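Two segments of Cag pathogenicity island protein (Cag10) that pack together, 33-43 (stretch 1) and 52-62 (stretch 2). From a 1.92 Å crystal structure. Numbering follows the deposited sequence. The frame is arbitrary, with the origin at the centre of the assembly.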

# COMPACT_ATOMS: atom_id res chain seq x y z
N SER A 33 -13.45 10.79 9.88
CA SER A 33 -14.72 10.06 9.71
C SER A 33 -14.85 9.48 8.31
O SER A 33 -15.30 8.34 8.14
CB SER A 33 -15.91 10.99 9.99
OG SER A 33 -15.88 11.46 11.33
N ALA A 34 -14.53 10.27 7.29
CA ALA A 34 -14.60 9.78 5.91
C ALA A 34 -13.63 8.62 5.70
O ALA A 34 -13.98 7.61 5.06
CB ALA A 34 -14.30 10.92 4.93
N THR A 35 -12.43 8.73 6.26
CA THR A 35 -11.43 7.69 6.08
C THR A 35 -11.87 6.40 6.75
O THR A 35 -11.69 5.31 6.19
CB THR A 35 -10.07 8.16 6.64
OG1 THR A 35 -9.67 9.34 5.94
CG2 THR A 35 -9.00 7.10 6.42
N SER A 36 -12.48 6.49 7.93
CA SER A 36 -12.96 5.30 8.62
C SER A 36 -14.07 4.62 7.83
O SER A 36 -14.10 3.39 7.71
CB SER A 36 -13.43 5.69 10.02
OG SER A 36 -13.99 4.57 10.67
N LYS A 37 -14.99 5.41 7.27
CA LYS A 37 -16.05 4.84 6.44
C LYS A 37 -15.48 4.18 5.19
O LYS A 37 -15.90 3.08 4.81
CB LYS A 37 -17.05 5.94 6.07
CG LYS A 37 -18.38 5.42 5.44
CD LYS A 37 -18.87 4.18 6.19
CE LYS A 37 -20.35 3.89 5.89
NZ LYS A 37 -20.85 2.72 6.67
N PHE A 38 -14.50 4.83 4.56
CA PHE A 38 -13.85 4.29 3.38
C PHE A 38 -13.16 2.97 3.68
O PHE A 38 -13.28 2.00 2.92
CB PHE A 38 -12.85 5.32 2.84
CG PHE A 38 -11.99 4.82 1.71
CD1 PHE A 38 -12.48 4.80 0.41
CD2 PHE A 38 -10.69 4.39 1.94
CE1 PHE A 38 -11.68 4.36 -0.65
CE2 PHE A 38 -9.89 3.93 0.90
CZ PHE A 38 -10.39 3.92 -0.41
N VAL A 39 -12.42 2.91 4.80
CA VAL A 39 -11.73 1.68 5.19
C VAL A 39 -12.74 0.56 5.41
O VAL A 39 -12.53 -0.59 4.97
CB VAL A 39 -10.88 1.91 6.45
CG1 VAL A 39 -10.56 0.59 7.14
CG2 VAL A 39 -9.59 2.69 6.10
N SER A 40 -13.82 0.86 6.13
CA SER A 40 -14.88 -0.11 6.36
C SER A 40 -15.48 -0.62 5.04
O SER A 40 -15.67 -1.83 4.86
CB SER A 40 -15.97 0.52 7.23
OG SER A 40 -16.99 -0.41 7.48
N LEU A 41 -15.75 0.29 4.09
CA LEU A 41 -16.34 -0.12 2.82
C LEU A 41 -15.36 -0.94 1.98
O LEU A 41 -15.76 -1.92 1.33
CB LEU A 41 -16.80 1.11 2.03
CG LEU A 41 -17.99 1.90 2.59
CD1 LEU A 41 -18.01 3.25 1.88
CD2 LEU A 41 -19.30 1.15 2.38
N LEU A 42 -14.09 -0.55 1.96
CA LEU A 42 -13.11 -1.17 1.07
C LEU A 42 -12.60 -2.51 1.60
O LEU A 42 -12.50 -3.49 0.84
CB LEU A 42 -11.94 -0.22 0.85
CG LEU A 42 -10.84 -0.73 -0.08
CD1 LEU A 42 -11.38 -0.99 -1.50
CD2 LEU A 42 -9.69 0.24 -0.12
N PHE A 43 -12.26 -2.58 2.89
CA PHE A 43 -11.65 -3.77 3.46
C PHE A 43 -12.66 -4.69 4.14
O PHE A 43 -12.34 -5.86 4.38
CB PHE A 43 -10.56 -3.38 4.48
CG PHE A 43 -9.37 -2.73 3.85
CD1 PHE A 43 -8.40 -3.48 3.20
CD2 PHE A 43 -9.22 -1.35 3.90
CE1 PHE A 43 -7.31 -2.87 2.62
CE2 PHE A 43 -8.11 -0.74 3.31
CZ PHE A 43 -7.17 -1.49 2.67
N ASP A 52 -25.01 -2.31 -2.68
CA ASP A 52 -24.99 -1.04 -1.97
C ASP A 52 -23.57 -0.70 -1.50
O ASP A 52 -23.16 0.47 -1.54
CB ASP A 52 -25.96 -1.07 -0.78
CG ASP A 52 -27.43 -1.26 -1.20
OD1 ASP A 52 -27.80 -0.92 -2.35
OD2 ASP A 52 -28.24 -1.75 -0.37
N ARG A 53 -22.81 -1.72 -1.07
CA ARG A 53 -21.42 -1.49 -0.65
C ARG A 53 -20.58 -0.94 -1.80
O ARG A 53 -19.85 0.03 -1.63
CB ARG A 53 -20.80 -2.78 -0.10
CG ARG A 53 -19.31 -2.59 0.31
CD ARG A 53 -18.63 -3.89 0.75
NE ARG A 53 -19.32 -4.46 1.90
CZ ARG A 53 -19.04 -4.15 3.17
NH1 ARG A 53 -18.07 -3.28 3.47
NH2 ARG A 53 -19.75 -4.71 4.14
N LYS A 54 -20.70 -1.54 -3.00
CA LYS A 54 -19.93 -1.04 -4.14
C LYS A 54 -20.33 0.38 -4.52
O LYS A 54 -19.47 1.21 -4.84
CB LYS A 54 -20.09 -2.00 -5.34
CG LYS A 54 -19.45 -1.49 -6.64
CD LYS A 54 -20.48 -0.80 -7.56
CE LYS A 54 -19.87 -0.36 -8.89
NZ LYS A 54 -20.78 0.41 -9.78
N ASP A 55 -21.63 0.69 -4.51
CA ASP A 55 -22.08 2.04 -4.85
C ASP A 55 -21.54 3.08 -3.87
O ASP A 55 -21.13 4.18 -4.28
CB ASP A 55 -23.61 2.10 -4.87
CG ASP A 55 -24.22 1.53 -6.15
OD1 ASP A 55 -23.51 1.49 -7.19
OD2 ASP A 55 -25.40 1.13 -6.11
N GLN A 56 -21.57 2.78 -2.58
CA GLN A 56 -21.05 3.73 -1.59
C GLN A 56 -19.54 3.90 -1.75
O GLN A 56 -19.04 5.03 -1.76
CB GLN A 56 -21.41 3.27 -0.19
CG GLN A 56 -22.89 3.52 0.16
CD GLN A 56 -23.16 3.42 1.66
OE1 GLN A 56 -22.26 3.63 2.47
NE2 GLN A 56 -24.39 3.09 2.02
N LEU A 57 -18.81 2.79 -1.89
CA LEU A 57 -17.36 2.85 -2.08
C LEU A 57 -16.97 3.75 -3.25
O LEU A 57 -16.08 4.60 -3.14
CB LEU A 57 -16.82 1.43 -2.28
CG LEU A 57 -15.34 1.31 -2.62
CD1 LEU A 57 -14.50 1.97 -1.54
CD2 LEU A 57 -14.95 -0.17 -2.76
N MSE A 58 -17.63 3.57 -4.40
CA MSE A 58 -17.42 4.37 -5.60
C MSE A 58 -17.51 5.88 -5.31
O MSE A 58 -16.75 6.69 -5.86
CB MSE A 58 -18.48 3.97 -6.63
CG MSE A 58 -18.24 2.61 -7.25
SE MSE A 58 -16.42 2.49 -7.95
CE MSE A 58 -15.68 1.24 -6.66
N GLN A 59 -18.43 6.25 -4.42
CA GLN A 59 -18.66 7.65 -4.05
C GLN A 59 -17.48 8.27 -3.29
O GLN A 59 -17.34 9.50 -3.27
CB GLN A 59 -19.91 7.76 -3.17
CG GLN A 59 -21.18 7.66 -3.94
CD GLN A 59 -21.64 9.02 -4.39
OE1 GLN A 59 -22.39 9.70 -3.68
NE2 GLN A 59 -21.16 9.45 -5.55
N TYR A 60 -16.65 7.45 -2.67
CA TYR A 60 -15.47 7.92 -1.95
C TYR A 60 -14.20 7.93 -2.78
O TYR A 60 -13.13 8.22 -2.24
CB TYR A 60 -15.24 7.06 -0.70
CG TYR A 60 -16.13 7.46 0.42
CD1 TYR A 60 -15.76 8.48 1.29
CD2 TYR A 60 -17.38 6.86 0.59
CE1 TYR A 60 -16.58 8.87 2.31
CE2 TYR A 60 -18.21 7.25 1.62
CZ TYR A 60 -17.81 8.26 2.47
OH TYR A 60 -18.63 8.66 3.50
N CYS A 61 -14.28 7.59 -4.07
CA CYS A 61 -13.11 7.44 -4.93
C CYS A 61 -13.12 8.48 -6.05
O CYS A 61 -14.15 8.65 -6.72
CB CYS A 61 -13.05 6.03 -5.54
SG CYS A 61 -12.95 4.67 -4.37
N ASP A 62 -12.00 9.14 -6.27
CA ASP A 62 -11.85 9.89 -7.51
C ASP A 62 -12.04 8.94 -8.69
O ASP A 62 -11.77 7.74 -8.61
CB ASP A 62 -10.48 10.56 -7.58
CG ASP A 62 -10.32 11.39 -8.85
OD1 ASP A 62 -10.94 12.47 -8.93
OD2 ASP A 62 -9.59 10.96 -9.77

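Two helices that run in roughly opposite directions can pack through a single stripe of side chains, because the helical repeat returns every third or fourth residue to the same side. The contact between 33-43 and 52-62 of Cag10 illustrates the principle. The helix axes approach to 9.4 Å with 138° between their N-to-C directions, and the residues that meet stretch 2 on the first helix are Ala-34, Lys-37, Phe-38, Leu-41 and Leu-42, with Ser-40 contributing at the margin. Thr-35 and Val-39 point away, and Ser-36 lies out of reach.

The walk begins at Ala-34, against which the ring of Tyr-60 packs: CB of Ala-34 lies 4.0 Å from CE1 of Tyr-60. One turn later, Lys-37 directs its CA-to-CB bond toward the second stretch, and its closest approaches are made by carbons of the chain. Its CG is 3.8 Å from OH of Tyr-60, and its CE is 3.9 Å from OE1 of Gln-56. The carbons of a long side chain can thus pack beside polar atoms of the partner without any hydrogen bond between them.

Phe-38 packs against Leu-57, Tyr-60 and Cys-61. Its CD1 lies 3.7 Å from CB of Tyr-60, and its CE1 is 3.9 Å from SG of Cys-61; both partners sit at the edge of the ring, near its plane. The sulfur is 5.3 Å from the ring centroid and 86° off the normal, an edge-on sulfur-aromatic arrangement. CE1 of Phe-38 also packs 3.8 Å from CD1 of Leu-57.

Ser-40 contributes its backbone rather than its hydroxyl, with its O 3.1 Å from NH1 of Arg-53. Leu-41 is the centre of the contact, burying more area against the other stretch than any other residue. The closest CA pair across the stretches joins it to Leu-57, with CA of Leu-41 5.8 Å from CA of Leu-57, and CB of Leu-41 is 4.3 Å from CB of Leu-57. CD1 of Leu-41 lies 3.9 Å from CD2 of Tyr-60, while CD2 of Leu-41 is 3.9 Å from OE1 of Gln-56. The carbonyl of Leu-41 accepts a weak hydrogen bond from Arg-53, with NH1 of Arg-53 3.4 Å from O of Leu-41, nearly straight at 166°. The arginine can make it because its end comes nearer than its CA-to-CB direction suggests, presenting the guanidinium edge to the carbonyl.

Leu-42 closes the series: although its CA-to-CB bond points away overall, its CD1 still meets CD2 of Leu-57 at 3.9 Å.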